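Local coordinates for xyloglucanase (Paenibacillus pabuli, PDB 2JEQ), which probably hydrolyses internal beta-1,4-glucosidic bonds in the glucan backbone of xyloglucan, as an endo-acting glycoside hydrolase of family 5, at residues E182-N187 with P225-N230; T229-T234 with A263-P268; G49-A54 with W65-V70. One frame throughout, in Å; residues are numbered along the deposited sequence. Where two conformers were deposited one is given.

Interaction 1 (E182-N187 with P225-N230). With BGC (beta-D-glucopyranose), chain B.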
loop_
_atom_site.group_PDB
_atom_site.type_symbol
_atom_site.label_atom_id
_atom_site.label_comp_id
_atom_site.label_asym_id
_atom_site.label_seq_id
_atom_site.Cartn_x
_atom_site.Cartn_y
_atom_site.Cartn_z
ATOM N N GLU A 182 -6.579 3.060 -1.039
ATOM C CA GLU A 182 -7.357 3.655 0.065
ATOM C C GLU A 182 -8.761 4.023 -0.401
ATOM O O GLU A 182 -8.977 5.044 -1.078
ATOM C CB GLU A 182 -6.646 4.875 0.656
ATOM C CG GLU A 182 -5.317 4.580 1.339
ATOM C CD GLU A 182 -4.612 5.839 1.859
ATOM O OE1 GLU A 182 -4.940 6.982 1.404
ATOM O OE2 GLU A 182 -3.681 5.659 2.692
ATOM N N VAL A 183 -9.725 3.198 -0.030
ATOM C CA VAL A 183 -11.038 3.306 -0.625
ATOM C C VAL A 183 -12.048 3.737 0.441
ATOM O O VAL A 183 -12.224 3.049 1.436
ATOM C CB VAL A 183 -11.460 1.974 -1.350
ATOM C CG1 VAL A 183 -12.906 2.018 -1.804
ATOM C CG2 VAL A 183 -10.529 1.672 -2.513
ATOM N N PHE A 184 -12.674 4.891 0.197
ATOM C CA PHE A 184 -13.636 5.523 1.082
ATOM C C PHE A 184 -14.402 6.648 0.362
ATOM O O PHE A 184 -14.228 6.851 -0.851
ATOM C CB PHE A 184 -13.004 5.926 2.438
ATOM C CG PHE A 184 -12.265 7.259 2.445
ATOM C CD1 PHE A 184 -11.280 7.557 1.505
ATOM C CD2 PHE A 184 -12.543 8.192 3.436
ATOM C CE1 PHE A 184 -10.598 8.801 1.523
ATOM C CE2 PHE A 184 -11.876 9.447 3.478
ATOM C CZ PHE A 184 -10.896 9.742 2.521
ATOM N N ASP A 185 -15.271 7.355 1.086
ATOM C CA ASP A 185 -16.136 8.367 0.463
ATOM C C ASP A 185 -15.597 9.787 0.540
ATOM O O ASP A 185 -16.307 10.746 0.206
ATOM C CB ASP A 185 -17.576 8.299 1.036
ATOM C CG ASP A 185 -17.635 8.460 2.569
ATOM O OD1 ASP A 185 -16.569 8.430 3.243
ATOM O OD2 ASP A 185 -18.774 8.618 3.116
ATOM N N GLY A 186 -14.344 9.929 0.968
ATOM C CA GLY A 186 -13.761 11.246 1.183
ATOM C C GLY A 186 -14.063 11.876 2.538
ATOM O O GLY A 186 -13.639 13.008 2.786
ATOM N N ASN A 187 -14.790 11.154 3.410
ATOM C CA ASN A 187 -15.185 11.613 4.757
ATOM C C ASN A 187 -14.389 10.900 5.852
ATOM O O ASN A 187 -14.296 9.687 5.822
ATOM C CB ASN A 187 -16.675 11.324 5.000
ATOM C CG ASN A 187 -17.589 12.444 4.536
ATOM O OD1 ASN A 187 -17.408 13.617 4.892
ATOM N ND2 ASN A 187 -18.607 12.080 3.767
ATOM N N PRO A 225 -7.828 -4.361 1.438
ATOM C CA PRO A 225 -7.967 -3.479 2.610
ATOM C C PRO A 225 -9.383 -3.426 3.149
ATOM O O PRO A 225 -10.283 -3.966 2.530
ATOM C CB PRO A 225 -7.649 -2.114 2.018
ATOM C CG PRO A 225 -8.234 -2.165 0.666
ATOM C CD PRO A 225 -8.125 -3.626 0.190
ATOM N N GLY A 226 -9.555 -2.757 4.284
ATOM C CA GLY A 226 -10.862 -2.259 4.717
ATOM C C GLY A 226 -10.979 -0.772 4.410
ATOM O O GLY A 226 -10.282 -0.238 3.499
ATOM N N TRP A 227 -11.875 -0.124 5.150
ATOM C CA TRP A 227 -12.246 1.262 4.954
ATOM C C TRP A 227 -11.076 2.235 5.136
ATOM O O TRP A 227 -10.508 2.348 6.237
ATOM C CB TRP A 227 -13.346 1.650 5.941
ATOM C CG TRP A 227 -13.967 3.013 5.661
ATOM C CD1 TRP A 227 -13.666 4.205 6.262
ATOM C CD2 TRP A 227 -14.991 3.294 4.710
ATOM N NE1 TRP A 227 -14.456 5.217 5.744
ATOM C CE2 TRP A 227 -15.283 4.679 4.796
ATOM C CE3 TRP A 227 -15.719 2.501 3.811
ATOM C CZ2 TRP A 227 -16.254 5.298 3.988
ATOM C CZ3 TRP A 227 -16.694 3.118 3.011
ATOM C CH2 TRP A 227 -16.941 4.503 3.096
ATOM N N ASN A 228 -10.749 2.946 4.063
ATOM C CA ASN A 228 -9.644 3.939 4.037
ATOM C C ASN A 228 -8.316 3.396 4.544
ATOM O O ASN A 228 -7.514 4.142 5.105
ATOM C CB ASN A 228 -10.047 5.173 4.841
ATOM C CG ASN A 228 -9.335 6.448 4.398
ATOM O OD1 ASN A 228 -8.868 6.562 3.269
ATOM N ND2 ASN A 228 -9.285 7.428 5.297
ATOM N N THR A 229 -8.065 2.106 4.306
ATOM C CA THR A 229 -6.976 1.347 4.977
ATOM C C THR A 229 -6.816 1.708 6.472
ATOM O O THR A 229 -5.702 1.814 6.983
ATOM C CB THR A 229 -5.591 1.521 4.296
ATOM O OG1 THR A 229 -5.289 2.913 4.168
ATOM C CG2 THR A 229 -5.533 0.854 2.932
ATOM N N ASN A 230 -7.921 1.932 7.158
ATOM C CA ASN A 230 -7.884 2.405 8.528
ATOM C C ASN A 230 -8.072 1.237 9.508
ATOM O O ASN A 230 -9.087 0.546 9.470
ATOM C CB ASN A 230 -8.937 3.507 8.701
ATOM C CG ASN A 230 -9.031 4.060 10.150
ATOM O OD1 ASN A 230 -9.582 3.415 11.062
ATOM N ND2 ASN A 230 -8.554 5.285 10.337
HETATM C C2 BGC B . -1.525 7.301 -0.437
HETATM C C3 BGC B . -0.404 7.968 -1.225
HETATM C C4 BGC B . -0.049 9.357 -0.643
HETATM C C5 BGC B . 0.135 9.260 0.885
HETATM C C6 BGC B . 0.535 10.540 1.641
HETATM C C1 BGC B . -1.082 7.369 1.013
HETATM O O1 BGC B . -1.851 6.570 1.873
HETATM O O2 BGC B . -1.717 5.967 -0.871
HETATM O O3 BGC B . -0.809 8.084 -2.560
HETATM O O4 BGC B . 1.117 9.839 -1.276
HETATM O O5 BGC B . -1.092 8.732 1.377
HETATM O O6 BGC B . -0.389 11.593 1.410
HETATM O O HOH W 1 -7.242 8.430 2.553
HETATM O O HOH W 2 -9.079 1.151 1.292
HETATM O O HOH W 3 -13.648 7.580 7.165
#
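Phe-184 and Asn-228 meet as two stacked plates: the phenyl ring and the side-chain amide run alongside each other with planes 18° apart. Asn-228 OD1 lies over one face of the ring, offset toward its rim, 3.1 Å from Phe-184 CD1. The ring is put there by a chi1 of 83°, which lodges Phe-184 CG between its own backbone N and carbonyl carbon, and Gly-186 N lies over the centre of the other face. Phe-184 also bears on Trp-227, where its CB stands over the indole as a CH-pi contact, 3.8 Å from the centroid of the five-membered ring. With an alanine in place of Phe-184, the Asn-228 amide would lose the ring it lies against and would probably be freer to turn away from the water it shares with Glu-182.

That water donates to both Glu-182 OE1 and Asn-228 OD1, the latter at 2.6 Å. Tyr-135 also bonds Glu-182 OE1 and His-264 bonds OE2, so the carboxylate is held from several sides; its very short approach to the glucose O1 is doubtful. Directly after Asn-181 on the loop following the fourth barrel strand, Glu-182 is consistent with the acid/base position of family 5 hydrolases. In the backbone, Asn-228 N donates to Val-183 O at 3.0 Å, and Thr-229 OG1 turns back to donate to Asn-228 O at 2.7 Å.

The type II turn Gly-226 to Thr-229 thus joins the two loops at the C-terminal ends of barrel strands 175-178 and 222-225, where the sugar binds, while Tyr-195 and Leu-199 of helix 193-211 back Trp-227.

Interaction 2 (T229-T234 with A263-P268). With BGC (beta-D-glucopyranose), chain B.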
loop_
_atom_site.group_PDB
_atom_site.type_symbol
_atom_site.label_atom_id
_atom_site.label_comp_id
_atom_site.label_asym_id
_atom_site.label_seq_id
_atom_site.Cartn_x
_atom_site.Cartn_y
_atom_site.Cartn_z
ATOM N N THR A 229 -8.065 2.106 4.306
ATOM C CA THR A 229 -6.976 1.347 4.977
ATOM C C THR A 229 -6.816 1.708 6.472
ATOM O O THR A 229 -5.702 1.814 6.983
ATOM C CB THR A 229 -5.591 1.521 4.296
ATOM O OG1 THR A 229 -5.289 2.913 4.168
ATOM C CG2 THR A 229 -5.533 0.854 2.932
ATOM N N ASN A 230 -7.921 1.932 7.158
ATOM C CA ASN A 230 -7.884 2.405 8.528
ATOM C C ASN A 230 -8.072 1.237 9.508
ATOM O O ASN A 230 -9.087 0.546 9.470
ATOM C CB ASN A 230 -8.937 3.507 8.701
ATOM C CG ASN A 230 -9.031 4.060 10.150
ATOM O OD1 ASN A 230 -9.582 3.415 11.062
ATOM N ND2 ASN A 230 -8.554 5.285 10.337
ATOM N N ILE A 231 -7.088 1.018 10.378
ATOM C CA ILE A 231 -7.111 -0.115 11.337
ATOM C C ILE A 231 -8.410 -0.181 12.155
ATOM O O ILE A 231 -9.006 -1.241 12.272
ATOM C CB ILE A 231 -5.879 -0.100 12.297
ATOM C CG1 ILE A 231 -4.603 -0.499 11.549
ATOM C CG2 ILE A 231 -6.072 -1.068 13.456
ATOM C CD1 ILE A 231 -3.289 -0.037 12.239
ATOM N N ASP A 232 -8.845 0.952 12.701
ATOM C CA ASP A 232 -9.994 0.973 13.602
ATOM C C ASP A 232 -11.243 0.554 12.843
ATOM O O ASP A 232 -12.023 -0.297 13.311
ATOM C CB ASP A 232 -10.198 2.368 14.210
ATOM C CG ASP A 232 -9.354 2.608 15.450
ATOM O OD1 ASP A 232 -8.586 1.713 15.858
ATOM O OD2 ASP A 232 -9.481 3.724 16.026
ATOM N N TYR A 233 -11.401 1.122 11.653
ATOM C CA TYR A 233 -12.556 0.834 10.842
ATOM C C TYR A 233 -12.452 -0.527 10.196
ATOM O O TYR A 233 -13.437 -1.000 9.708
ATOM C CB TYR A 233 -12.854 1.943 9.837
ATOM C CG TYR A 233 -13.113 3.265 10.514
ATOM C CD1 TYR A 233 -13.916 3.341 11.647
ATOM C CD2 TYR A 233 -12.537 4.427 10.025
ATOM C CE1 TYR A 233 -14.150 4.546 12.278
ATOM C CE2 TYR A 233 -12.751 5.616 10.626
ATOM C CZ TYR A 233 -13.555 5.675 11.754
ATOM O OH TYR A 233 -13.748 6.886 12.346
ATOM N N THR A 234 -11.271 -1.152 10.234
ATOM C CA THR A 234 -11.084 -2.486 9.665
ATOM C C THR A 234 -11.238 -3.588 10.736
ATOM O O THR A 234 -11.779 -4.655 10.449
ATOM C CB THR A 234 -9.723 -2.621 8.887
ATOM O OG1 THR A 234 -9.678 -1.645 7.853
ATOM C CG2 THR A 234 -9.586 -4.016 8.232
ATOM N N ALA A 263 -3.549 -2.531 5.737
ATOM C CA ALA A 263 -3.806 -1.326 6.474
ATOM C C ALA A 263 -2.564 -0.455 6.264
ATOM O O ALA A 263 -1.482 -0.939 5.917
ATOM C CB ALA A 263 -4.011 -1.611 7.947
ATOM N N HIS A 264 -2.762 0.828 6.448
ATOM C CA HIS A 264 -1.712 1.828 6.382
ATOM C C HIS A 264 -1.724 2.474 7.746
ATOM O O HIS A 264 -2.729 2.416 8.465
ATOM C CB HIS A 264 -2.054 2.891 5.319
ATOM C CG HIS A 264 -2.084 2.368 3.921
ATOM N ND1 HIS A 264 -2.506 3.130 2.852
ATOM C CD2 HIS A 264 -1.757 1.152 3.413
ATOM C CE1 HIS A 264 -2.412 2.412 1.748
ATOM N NE2 HIS A 264 -1.958 1.212 2.063
ATOM N N TYR A 265 -0.616 3.121 8.073
ATOM C CA TYR A 265 -0.405 3.714 9.358
ATOM C C TYR A 265 0.389 5.019 9.215
ATOM O O TYR A 265 1.548 5.000 8.786
ATOM C CB TYR A 265 0.359 2.715 10.236
ATOM C CG TYR A 265 0.324 3.103 11.677
ATOM C CD1 TYR A 265 -0.854 2.973 12.419
ATOM C CD2 TYR A 265 1.441 3.647 12.298
ATOM C CE1 TYR A 265 -0.914 3.335 13.754
ATOM C CE2 TYR A 265 1.386 4.038 13.658
ATOM C CZ TYR A 265 0.200 3.862 14.372
ATOM O OH TYR A 265 0.106 4.227 15.712
ATOM N N TYR A 266 -0.244 6.141 9.546
ATOM C CA TYR A 266 0.421 7.437 9.583
ATOM C C TYR A 266 0.009 8.210 10.841
ATOM O O TYR A 266 -0.088 9.437 10.819
ATOM C CB TYR A 266 0.032 8.284 8.372
ATOM C CG TYR A 266 0.506 7.819 7.013
ATOM C CD1 TYR A 266 1.686 8.312 6.473
ATOM C CD2 TYR A 266 -0.280 6.983 6.231
ATOM C CE1 TYR A 266 2.124 7.927 5.222
ATOM C CE2 TYR A 266 0.152 6.566 4.960
ATOM C CZ TYR A 266 1.355 7.060 4.470
ATOM O OH TYR A 266 1.787 6.709 3.237
ATOM N N SER A 267 -0.266 7.496 11.935
ATOM C CA SER A 267 -0.667 8.158 13.167
ATOM C C SER A 267 0.583 8.363 14.044
ATOM O O SER A 267 1.445 7.515 14.077
ATOM C CB SER A 267 -1.717 7.305 13.894
ATOM O OG SER A 267 -2.838 7.107 13.044
ATOM N N PRO A 268 0.685 9.493 14.747
ATOM C CA PRO A 268 -0.223 10.657 14.734
ATOM C C PRO A 268 -0.022 11.556 13.527
ATOM O O PRO A 268 1.118 11.904 13.182
ATOM C CB PRO A 268 0.129 11.399 16.018
ATOM C CG PRO A 268 1.534 10.982 16.337
ATOM C CD PRO A 268 1.797 9.650 15.711
HETATM C C2 BGC B . -1.525 7.301 -0.437
HETATM C C3 BGC B . -0.404 7.968 -1.225
HETATM C C4 BGC B . -0.049 9.357 -0.643
HETATM C C5 BGC B . 0.135 9.260 0.885
HETATM C C6 BGC B . 0.535 10.540 1.641
HETATM C C1 BGC B . -1.082 7.369 1.013
HETATM O O1 BGC B . -1.851 6.570 1.873
HETATM O O2 BGC B . -1.717 5.967 -0.871
HETATM O O3 BGC B . -0.809 8.084 -2.560
HETATM O O4 BGC B . 1.117 9.839 -1.276
HETATM O O5 BGC B . -1.092 8.732 1.377
HETATM O O6 BGC B . -0.389 11.593 1.410
HETATM O O HOH W 4 -4.740 2.904 10.422
#
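In Thr-229 a chi1 of 53° sets OG1 between the backbone N and the carbonyl carbon and so leaves CG2 anti to the carbonyl carbon, facing His-264, whose own CG is likewise anti (chi1 -66°). The two settings lay Thr-229 CG2 almost exactly over the imidazole face, 3.6 Å from the ring centroid and 6° off the normal, a CH-pi contact.

Backbone joins the same two residues. His-264 N donates to Thr-229 O at 3.1 Å; the bond is nearly straight and falls on a lone pair in the carbonyl plane. One peptide further along each segment, a water accepts from Ile-231 N, at the start of helix 231-235, and donates to His-264 O at 2.8 Å.

Farther along, the contact becomes apolar. Ile-231 CG1 rests on Ala-263 CB at 3.8 Å, and its CD1 reaches Tyr-265 CD1 at 3.9 Å. The helix that carries Ile-231 is started by Asn-230, an N-cap whose OD1 accepts from Tyr-233 N at 3.0 Å.

Strand 259-265 thereby receives the loop and helix that follow strand 222-225, within a beta-alpha-beta unit of the TIM barrel. With backbone pinned and one ring face covered, His-264 is probably restrained from rotating, and its ND1 is directed to Glu-182 OE2; Thr-229 therefore appears to act as a second-shell residue that helps position the histidine beside the glucose-binding site.

Interaction 3 (G49-A54 with W65-V70). With BGC (beta-D-glucopyranose), chain C; BGC (beta-D-glucopyranose), chain D; BGC (beta-D-glucopyranose), chain E.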
loop_
_atom_site.group_PDB
_atom_site.type_symbol
_atom_site.label_atom_id
_atom_site.label_comp_id
_atom_site.label_asym_id
_atom_site.label_seq_id
_atom_site.Cartn_x
_atom_site.Cartn_y
_atom_site.Cartn_z
ATOM N N GLY A 49 6.755 5.020 -4.677
ATOM C CA GLY A 49 5.647 5.984 -4.648
ATOM C C GLY A 49 5.878 7.143 -5.574
ATOM O O GLY A 49 7.035 7.460 -5.899
ATOM N N ASN A 50 4.782 7.827 -5.944
ATOM C CA ASN A 50 4.786 8.854 -7.023
ATOM C C ASN A 50 5.446 8.438 -8.360
ATOM O O ASN A 50 6.228 9.206 -8.994
ATOM C CB ASN A 50 5.385 10.183 -6.520
ATOM C CG ASN A 50 4.459 10.933 -5.588
ATOM O OD1 ASN A 50 3.402 10.430 -5.186
ATOM N ND2 ASN A 50 4.862 12.147 -5.229
ATOM N N GLN A 51 5.095 7.243 -8.837
ATOM C CA GLN A 51 5.559 6.807 -10.177
ATOM C C GLN A 51 4.389 6.301 -11.004
ATOM O O GLN A 51 3.648 7.080 -11.603
ATOM C CB GLN A 51 6.708 5.785 -10.091
ATOM C CG GLN A 51 7.934 6.260 -9.261
ATOM C CD GLN A 51 9.080 6.910 -10.083
ATOM O OE1 GLN A 51 10.224 6.953 -9.617
ATOM N NE2 GLN A 51 8.779 7.392 -11.298
ATOM N N LEU A 52 4.156 4.999 -10.964
ATOM C CA LEU A 52 3.152 4.427 -11.837
ATOM C C LEU A 52 1.715 4.792 -11.419
ATOM O O LEU A 52 0.785 4.554 -12.195
ATOM C CB LEU A 52 3.358 2.896 -11.995
ATOM C CG LEU A 52 4.363 2.409 -13.068
ATOM C CD1 LEU A 52 5.786 2.884 -12.814
ATOM C CD2 LEU A 52 4.351 0.864 -13.178
ATOM N N GLU A 53 1.529 5.387 -10.225
ATOM C CA GLU A 53 0.215 5.919 -9.823
ATOM C C GLU A 53 0.011 7.391 -10.164
ATOM O O GLU A 53 -1.125 7.888 -10.189
ATOM C CB GLU A 53 -0.112 5.658 -8.342
ATOM C CG GLU A 53 0.402 6.664 -7.331
ATOM C CD GLU A 53 1.913 6.610 -7.099
ATOM O OE1 GLU A 53 2.683 6.050 -7.935
ATOM O OE2 GLU A 53 2.332 7.120 -6.033
ATOM N N ALA A 54 1.107 8.059 -10.491
ATOM C CA ALA A 54 1.087 9.467 -10.816
ATOM C C ALA A 54 0.274 9.694 -12.087
ATOM O O ALA A 54 0.353 8.931 -13.045
ATOM C CB ALA A 54 2.508 9.982 -10.956
ATOM N N TRP A 65 4.925 13.474 -11.398
ATOM C CA TRP A 65 5.021 13.923 -10.027
ATOM C C TRP A 65 6.480 14.034 -9.520
ATOM O O TRP A 65 6.786 13.604 -8.418
ATOM C CB TRP A 65 4.162 13.039 -9.110
ATOM C CG TRP A 65 2.640 13.180 -9.318
ATOM C CD1 TRP A 65 1.963 14.101 -10.127
ATOM C CD2 TRP A 65 1.638 12.384 -8.712
ATOM N NE1 TRP A 65 0.603 13.903 -10.030
ATOM C CE2 TRP A 65 0.377 12.865 -9.163
ATOM C CE3 TRP A 65 1.671 11.322 -7.789
ATOM C CZ2 TRP A 65 -0.836 12.310 -8.732
ATOM C CZ3 TRP A 65 0.457 10.775 -7.370
ATOM C CH2 TRP A 65 -0.774 11.274 -7.848
ATOM N N GLY A 66 7.371 14.583 -10.347
ATOM C CA GLY A 66 8.719 14.995 -9.875
ATOM C C GLY A 66 9.787 13.896 -9.842
ATOM O O GLY A 66 10.955 14.163 -9.524
ATOM N N ASN A 67 9.407 12.668 -10.156
ATOM C CA ASN A 67 10.403 11.599 -10.245
ATOM C C ASN A 67 10.778 11.261 -11.681
ATOM O O ASN A 67 9.960 11.410 -12.558
ATOM C CB ASN A 67 9.960 10.337 -9.500
ATOM C CG ASN A 67 9.800 10.570 -8.020
ATOM O OD1 ASN A 67 10.706 11.078 -7.383
ATOM N ND2 ASN A 67 8.654 10.168 -7.454
ATOM N N PRO A 68 12.008 10.739 -11.890
ATOM C CA PRO A 68 12.453 10.256 -13.200
ATOM C C PRO A 68 11.804 8.922 -13.584
ATOM O O PRO A 68 11.214 8.260 -12.727
ATOM C CB PRO A 68 13.969 10.109 -13.017
ATOM C CG PRO A 68 14.140 9.739 -11.593
ATOM C CD PRO A 68 13.051 10.538 -10.846
ATOM N N THR A 69 11.881 8.546 -14.862
ATOM C CA THR A 69 11.331 7.272 -15.310
ATOM C C THR A 69 12.048 6.181 -14.497
ATOM O O THR A 69 13.263 6.239 -14.322
ATOM C CB THR A 69 11.574 7.048 -16.820
ATOM O OG1 THR A 69 10.888 8.051 -17.569
ATOM C CG2 THR A 69 11.052 5.697 -17.271
ATOM N N VAL A 70 11.300 5.209 -13.978
ATOM C CA VAL A 70 11.895 4.153 -13.165
ATOM C C VAL A 70 12.882 3.332 -14.032
ATOM O O VAL A 70 12.632 3.091 -15.207
ATOM C CB VAL A 70 10.812 3.205 -12.564
ATOM C CG1 VAL A 70 11.460 2.094 -11.643
ATOM C CG2 VAL A 70 9.685 3.979 -11.822
HETATM C C2 BGC C . 0.534 16.144 -5.741
HETATM C C3 BGC C . 0.925 16.494 -7.158
HETATM C C4 BGC C . 2.436 16.794 -7.230
HETATM C C5 BGC C . 3.263 15.668 -6.573
HETATM C C6 BGC C . 4.749 15.970 -6.440
HETATM C C1 BGC C . 1.412 14.959 -5.325
HETATM O O2 BGC C . -0.841 15.809 -5.672
HETATM O O3 BGC C . 0.135 17.568 -7.612
HETATM O O4 BGC C . 2.828 16.850 -8.585
HETATM O O5 BGC C . 2.760 15.313 -5.310
HETATM O O6 BGC C . 4.945 17.095 -5.622
HETATM C C2 BGC D . 2.307 11.670 -2.067
HETATM C C3 BGC D . 2.233 13.089 -2.569
HETATM C C4 BGC D . 1.278 13.180 -3.766
HETATM C C5 BGC D . -0.069 12.576 -3.346
HETATM C C6 BGC D . -1.121 12.653 -4.451
HETATM C C1 BGC D . 0.906 11.170 -1.739
HETATM O O2 BGC D . 3.153 11.628 -0.945
HETATM O O3 BGC D . 3.577 13.423 -2.842
HETATM O O4 BGC D . 1.038 14.544 -4.034
HETATM O O5 BGC D . 0.097 11.241 -2.885
HETATM O O6 BGC D . -2.369 12.862 -3.815
HETATM C C2 BGC E . 4.078 18.152 -10.192
HETATM C C3 BGC E . 4.178 19.505 -10.926
HETATM C C4 BGC E . 2.896 20.371 -10.901
HETATM C C5 BGC E . 2.138 20.199 -9.580
HETATM C C6 BGC E . 0.811 20.953 -9.489
HETATM C C1 BGC E . 3.085 18.181 -9.036
HETATM O O2 BGC E . 5.328 17.787 -9.653
HETATM O O3 BGC E . 4.576 19.259 -12.262
HETATM O O4 BGC E . 3.205 21.738 -11.106
HETATM O O5 BGC E . 1.899 18.816 -9.459
HETATM O O6 BGC E . -0.200 20.196 -10.130
HETATM O O HOH W 5 6.609 11.168 -10.937
HETATM O O HOH W 6 7.753 13.076 -5.764
HETATM O O HOH W 7 12.630 6.678 -10.882
#
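Trp-65 presents its two faces to different partners. Over one, Ala-54 packs with its CA 3.5 Å from the centroid of the six-membered ring, a CH-pi contact, and its CB over CD2. Over the opposite face lies the glucose of chain C, whose O4 comes to 3.3 Å from Trp-65 CD1. At the ring's edge, near its plane, Asn-50 OD1 approaches CE3 at 3.3 Å, with the amide turned 71° against the indole. The other end of that amide serves the ligand: Asn-50 ND2 donates to O3 of the chain D glucose at 3.0 Å, and also to a water that is held by Trp-65 O.

Further bonds cross between the loops. Asn-67 ND2 donates to Asn-50 O at 3.0 Å from above the carbonyl plane, and a water bonded to Trp-65 N and Asn-67 N gives the same oxygen a second hydrogen. Gln-51, bent at chi2 (-95°), swings its amide over Val-70 CG2, which touches Gln-51 CD at 3.5 Å. The bend lets NE2 donate to Pro-68 O at 3.0 Å, while OE1 is met by Arg-376. Within residues 49-54, the Glu-53 carboxylate folds back to accept from Asn-50 N and Gln-51 N, while Ala-54 N to Gln-51 O closes the type I turn.

A ring stacked on a sugar is an aromatic platform, as is common in glycoside hydrolase clefts; here Asn-50 adds its bond to O3. The chain E glucose is joined through C1 to O4 of chain C, and a galactose also touches Trp-65, so this wall probably holds the part of a branched xyloglucan that runs toward the non-reducing end from the chain B glucose.

Interactions 1 and 2 share Thr-229 and Asn-230, and their centres lie 9 Å apart; interaction 3 lies about 23 Å from interaction 1 and 24 Å from interaction 2, centre to centre. Interaction 2 is wholly buried and ties strand 259-265 to a short helix, combining backbone bonding with apolar contacts. Interaction 1 is partly buried and joins two loops through an amide-ring stack and waters. A probable hydrogen bond between Glu-182 OE2 and His-264 ND1 connects the two beside one glucose. Interaction 3, also buried, uses amide-to-carbonyl bonds and a tryptophan platform for glucose units farther along the cleft, consistent with neighbouring subsites of one cleft, interactions 1 and 2 probably nearer the catalytic centre.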